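Local coordinates for ABC transporter, periplasmic substrate-binding protein (Vibrio cholerae O1 biovar eltor, PDB 1TWY) that probably binds phosphate in the periplasm and delivers it to an ABC-type import system, at residues Asn185-Asn197 with Gly202-Lys214. Residues are numbered along the deposited sequence; the frame is centred on the assembly and turned at random. Where two conformers were deposited one is given.
Sequences NSNSMMKTLVNHN and GFISIGSVDKSVK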
loop_
_atom_site.group_PDB
_atom_site.type_symbol
_atom_site.label_atom_id
_atom_site.label_comp_id
_atom_site.label_asym_id
_atom_site.label_seq_id
_atom_site.Cartn_x
_atom_site.Cartn_y
_atom_site.Cartn_z
ATOM N N ASN A 185 6.923 3.063 -14.179
ATOM C CA ASN A 185 7.835 2.806 -13.076
ATOM C C ASN A 185 7.814 3.842 -11.927
ATOM O O ASN A 185 8.700 3.766 -11.050
ATOM C CB ASN A 185 9.244 2.580 -13.579
ATOM C CG ASN A 185 9.909 3.792 -13.984
ATOM O OD1 ASN A 185 9.267 4.812 -14.212
ATOM N ND2 ASN A 185 11.320 3.732 -14.069
ATOM N N SER A 186 6.770 4.651 -11.871
ATOM C CA SER A 186 6.547 5.569 -10.753
ATOM C C SER A 186 5.181 6.140 -10.802
ATOM O O SER A 186 4.500 6.190 -11.873
ATOM C CB SER A 186 7.624 6.669 -10.902
ATOM O OG SER A 186 7.367 7.577 -11.991
ATOM N N ASN A 187 4.721 6.744 -9.682
ATOM C CA ASN A 187 3.523 7.526 -9.663
ATOM C C ASN A 187 3.569 8.651 -10.635
ATOM O O ASN A 187 2.588 8.995 -11.286
ATOM C CB ASN A 187 3.240 8.074 -8.260
ATOM C CG ASN A 187 2.826 7.013 -7.280
ATOM O OD1 ASN A 187 1.936 6.159 -7.569
ATOM N ND2 ASN A 187 3.361 7.164 -6.026
ATOM N N SER A 188 4.760 9.316 -10.738
ATOM C CA SER A 188 4.871 10.437 -11.593
ATOM C C SER A 188 4.612 10.093 -13.079
ATOM O O SER A 188 3.926 10.799 -13.791
ATOM C CB SER A 188 6.282 10.990 -11.400
ATOM O OG SER A 188 6.290 11.851 -10.306
HETATM N N MSE A 189 5.187 8.966 -13.427
HETATM C CA MSE A 189 5.174 8.529 -14.848
HETATM C C MSE A 189 3.731 8.017 -15.092
HETATM O O MSE A 189 3.193 8.200 -16.150
HETATM C CB MSE A 189 6.205 7.460 -15.168
HETATM C CG MSE A 189 6.189 7.055 -16.613
HETATM SE SE MSE A 189 7.567 5.749 -16.952
HETATM C CE MSE A 189 7.104 5.385 -18.684
HETATM N N MSE A 190 3.093 7.405 -14.116
HETATM C CA MSE A 190 1.710 7.000 -14.254
HETATM C C MSE A 190 0.808 8.182 -14.542
HETATM O O MSE A 190 -0.059 8.113 -15.395
HETATM C CB MSE A 190 1.244 6.280 -13.002
HETATM C CG MSE A 190 -0.181 5.908 -12.958
HETATM SE SE MSE A 190 -0.550 4.389 -14.149
HETATM C CE MSE A 190 -0.011 3.083 -13.290
ATOM N N LYS A 191 0.901 9.247 -13.721
ATOM C CA LYS A 191 0.128 10.408 -13.976
ATOM C C LYS A 191 0.406 11.042 -15.344
ATOM O O LYS A 191 -0.552 11.367 -15.963
ATOM C CB LYS A 191 0.321 11.430 -12.902
ATOM C CG LYS A 191 -0.187 10.979 -11.534
ATOM C CD LYS A 191 -0.022 12.104 -10.377
ATOM C CE LYS A 191 1.408 12.224 -9.950
ATOM N NZ LYS A 191 1.517 13.426 -8.943
ATOM N N THR A 192 1.661 11.158 -15.742
ATOM C CA THR A 192 1.974 11.714 -17.055
ATOM C C THR A 192 1.345 10.861 -18.146
ATOM O O THR A 192 0.779 11.430 -19.106
ATOM C CB THR A 192 3.486 11.836 -17.198
ATOM O OG1 THR A 192 3.922 12.714 -16.133
ATOM C CG2 THR A 192 3.824 12.477 -18.488
ATOM N N LEU A 193 1.438 9.552 -18.030
ATOM C CA LEU A 193 0.807 8.680 -19.034
ATOM C C LEU A 193 -0.649 8.846 -19.118
ATOM O O LEU A 193 -1.248 9.046 -20.215
ATOM C CB LEU A 193 1.246 7.219 -18.846
ATOM C CG LEU A 193 1.009 6.297 -20.012
ATOM C CD1 LEU A 193 1.888 6.608 -21.227
ATOM C CD2 LEU A 193 1.197 4.890 -19.594
ATOM N N VAL A 194 -1.342 8.840 -17.977
ATOM C CA VAL A 194 -2.775 9.035 -17.920
ATOM C C VAL A 194 -3.154 10.391 -18.503
ATOM O O VAL A 194 -4.110 10.562 -19.209
ATOM C CB VAL A 194 -3.364 8.709 -16.532
ATOM C CG1 VAL A 194 -4.794 9.090 -16.375
ATOM C CG2 VAL A 194 -3.240 7.258 -16.211
ATOM N N ASN A 195 -2.443 11.462 -18.047
ATOM C CA ASN A 195 -2.656 12.839 -18.506
ATOM C C ASN A 195 -2.615 13.069 -19.992
ATOM O O ASN A 195 -3.302 13.845 -20.538
ATOM C CB ASN A 195 -1.638 13.758 -17.790
ATOM C CG ASN A 195 -1.707 15.145 -18.302
ATOM O OD1 ASN A 195 -1.055 15.465 -19.242
ATOM N ND2 ASN A 195 -2.532 15.991 -17.677
ATOM N N HIS A 196 -1.857 12.228 -20.649
ATOM C CA HIS A 196 -1.629 12.325 -22.093
ATOM C C HIS A 196 -2.370 11.318 -22.969
ATOM O O HIS A 196 -2.234 11.403 -24.190
ATOM C CB HIS A 196 -0.148 12.220 -22.377
ATOM C CG HIS A 196 0.592 13.476 -22.190
ATOM N ND1 HIS A 196 1.870 13.505 -21.729
ATOM C CD2 HIS A 196 0.258 14.764 -22.421
ATOM C CE1 HIS A 196 2.307 14.753 -21.693
ATOM N NE2 HIS A 196 1.368 15.526 -22.132
ATOM N N ASN A 197 -3.185 10.462 -22.336
ATOM C CA ASN A 197 -3.918 9.420 -23.053
ATOM C C ASN A 197 -5.295 9.302 -22.538
ATOM O O ASN A 197 -5.535 8.696 -21.506
ATOM C CB ASN A 197 -3.110 8.090 -23.029
ATOM C CG ASN A 197 -1.798 8.199 -23.652
ATOM O OD1 ASN A 197 -1.716 8.070 -24.899
ATOM N ND2 ASN A 197 -0.742 8.464 -22.851
ATOM N N GLY A 202 -5.282 3.902 -14.646
ATOM C CA GLY A 202 -4.208 3.441 -13.823
ATOM C C GLY A 202 -4.502 3.657 -12.345
ATOM O O GLY A 202 -5.610 3.972 -11.972
ATOM N N PHE A 203 -3.500 3.366 -11.529
ATOM C CA PHE A 203 -3.586 3.485 -10.025
ATOM C C PHE A 203 -2.316 4.182 -9.551
ATOM O O PHE A 203 -1.211 3.989 -10.097
ATOM C CB PHE A 203 -3.836 2.181 -9.328
ATOM C CG PHE A 203 -2.861 1.122 -9.600
ATOM C CD1 PHE A 203 -3.008 0.282 -10.697
ATOM C CD2 PHE A 203 -1.721 0.990 -8.824
ATOM C CE1 PHE A 203 -2.064 -0.652 -11.028
ATOM C CE2 PHE A 203 -0.752 0.021 -9.183
ATOM C CZ PHE A 203 -0.971 -0.818 -10.277
ATOM N N ILE A 204 -2.448 4.956 -8.504
ATOM C CA ILE A 204 -1.339 5.695 -7.866
ATOM C C ILE A 204 -1.630 5.777 -6.377
ATOM O O ILE A 204 -2.756 5.632 -5.896
ATOM C CB ILE A 204 -1.221 7.118 -8.378
ATOM C CG1 ILE A 204 -2.508 7.992 -8.185
ATOM C CG2 ILE A 204 -0.770 7.199 -9.877
ATOM C CD1 ILE A 204 -2.238 9.462 -8.705
ATOM N N SER A 205 -0.580 5.967 -5.600
ATOM C CA SER A 205 -0.752 6.288 -4.184
ATOM C C SER A 205 -1.655 7.529 -4.016
ATOM O O SER A 205 -1.567 8.502 -4.756
ATOM C CB SER A 205 0.602 6.631 -3.550
ATOM O OG SER A 205 1.681 5.790 -4.007
ATOM N N ILE A 206 -2.580 7.482 -3.038
ATOM C CA ILE A 206 -3.581 8.490 -2.932
ATOM C C ILE A 206 -2.996 9.885 -2.691
ATOM O O ILE A 206 -3.494 10.879 -3.248
ATOM C CB ILE A 206 -4.603 8.065 -1.825
ATOM C CG1 ILE A 206 -5.811 8.935 -1.907
ATOM C CG2 ILE A 206 -3.915 8.117 -0.385
ATOM C CD1 ILE A 206 -6.965 8.310 -1.210
ATOM N N GLY A 207 -1.855 9.914 -2.018
ATOM C CA GLY A 207 -1.112 11.155 -1.768
ATOM C C GLY A 207 -0.528 11.802 -2.993
ATOM O O GLY A 207 -0.344 13.028 -3.012
ATOM N N SER A 208 -0.309 11.011 -4.050
ATOM C CA SER A 208 0.254 11.530 -5.303
ATOM C C SER A 208 -0.764 12.133 -6.186
ATOM O O SER A 208 -0.403 12.726 -7.182
ATOM C CB SER A 208 1.061 10.448 -6.000
ATOM O OG SER A 208 0.224 9.487 -6.463
ATOM N N VAL A 209 -2.080 12.018 -5.910
ATOM C CA VAL A 209 -3.080 12.654 -6.710
ATOM C C VAL A 209 -2.868 14.118 -6.916
ATOM O O VAL A 209 -2.641 14.834 -5.911
ATOM C CB VAL A 209 -4.509 12.460 -6.183
ATOM C CG1 VAL A 209 -5.561 13.231 -7.026
ATOM C CG2 VAL A 209 -4.856 10.942 -6.230
ATOM N N ASP A 210 -2.910 14.575 -8.137
ATOM C CA ASP A 210 -2.897 16.029 -8.401
ATOM C C ASP A 210 -3.808 16.361 -9.528
ATOM O O ASP A 210 -4.552 15.472 -10.011
ATOM C CB ASP A 210 -1.433 16.515 -8.571
ATOM C CG ASP A 210 -0.772 16.011 -9.823
ATOM O OD1 ASP A 210 -1.468 15.627 -10.791
ATOM O OD2 ASP A 210 0.488 15.994 -9.921
ATOM N N LYS A 211 -3.854 17.611 -9.951
ATOM C CA LYS A 211 -4.847 18.004 -10.939
ATOM C C LYS A 211 -4.576 17.551 -12.355
ATOM O O LYS A 211 -5.415 17.852 -13.198
ATOM C CB LYS A 211 -5.062 19.522 -10.938
ATOM C CG LYS A 211 -5.705 19.956 -9.564
ATOM C CD LYS A 211 -6.200 21.489 -9.611
ATOM C CE LYS A 211 -6.104 22.249 -8.251
ATOM N NZ LYS A 211 -6.272 23.770 -8.389
ATOM N N SER A 212 -3.454 16.839 -12.533
ATOM C CA SER A 212 -3.135 16.410 -13.932
ATOM C C SER A 212 -3.986 15.182 -14.356
ATOM O O SER A 212 -3.965 14.826 -15.495
ATOM C CB SER A 212 -1.681 16.012 -14.097
ATOM O OG SER A 212 -1.268 14.936 -13.277
ATOM N N VAL A 213 -4.601 14.549 -13.398
ATOM C CA VAL A 213 -5.400 13.319 -13.578
ATOM C C VAL A 213 -6.722 13.450 -12.804
ATOM O O VAL A 213 -6.840 14.339 -11.947
ATOM C CB VAL A 213 -4.713 12.028 -13.071
ATOM C CG1 VAL A 213 -3.449 11.779 -13.775
ATOM C CG2 VAL A 213 -4.436 12.088 -11.641
ATOM N N LYS A 214 -7.692 12.609 -13.149
ATOM C CA LYS A 214 -8.976 12.589 -12.441
ATOM C C LYS A 214 -9.016 11.282 -11.585
ATOM O O LYS A 214 -9.036 10.188 -12.177
ATOM C CB LYS A 214 -10.161 12.612 -13.476
ATOM C CG LYS A 214 -11.506 12.799 -12.789
ATOM C CD LYS A 214 -12.555 13.348 -13.677
ATOM C CE LYS A 214 -12.941 12.294 -14.608
ATOM N NZ LYS A 214 -14.504 12.386 -14.992
HETATM O O HOH W 1 1.567 4.196 -9.421
#
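Helix 187-196 is the connection of a beta-alpha-beta crossover from strand 182-184 to strand 200-205, and here it packs on that second strand and the loop after it; Asn-187, Lys-191 and Asn-195, one helical turn apart, carry its polar contacts. At the first turn the Asn-187 amide meets Ser-205 with both ends: Ser-205 N donates to OD1 (3.2 Å) from above the carbonyl plane, while ND2 donates to Ser-205 OG (3.0 Å). A water also donates to OD1 and to Phe-203 O. An asparagine suits this place because one short group both accepts and donates, which fixes the rotation of its amide.

Lys-191 has CG anti to the carbonyl carbon (chi1 -65°), which sends its methylenes as apolar surface over Ile-204 CD1 and Val-213 CG1, crossing each side chain at about a right angle. A bend at chi3 brings NZ to Ser-208 O, 2.7 Å away in the carbonyl plane, and to Asp-210 OD2 at 2.9 Å, a salt bridge in which NZ lies well above the carboxylate plane. Asp-210 OD1 takes Ser-212 N, making an Asx turn, and Ser-212 OG, so one carboxylate both shapes the loop and pairs with the lysine. Asn-195 ND2 donates nearly straight to a lone pair of Ser-212 O (2.9 Å).

Beneath these bonds, selenomethionine Met-190 packs CG tightly on Ile-204 CG2 (3.4 Å) and lays SE over Gly-202 CA, where glycine, with no side chain, lets the chain end lie against the strand. Val-194 CG1 meets Val-213 CG1 at 4.0 Å.

The axes of helix 187-196 and strand 202-205 run roughly antiparallel (142°), 8.4 Å apart at closest approach. Val-147 and Val-184, on strands 145-149 and 182-184, continue the apolar floor under Met-190, while strand 96-109 pairs with 200-205 and 214-218, touching Ile-204 and Val-213 through Val-108.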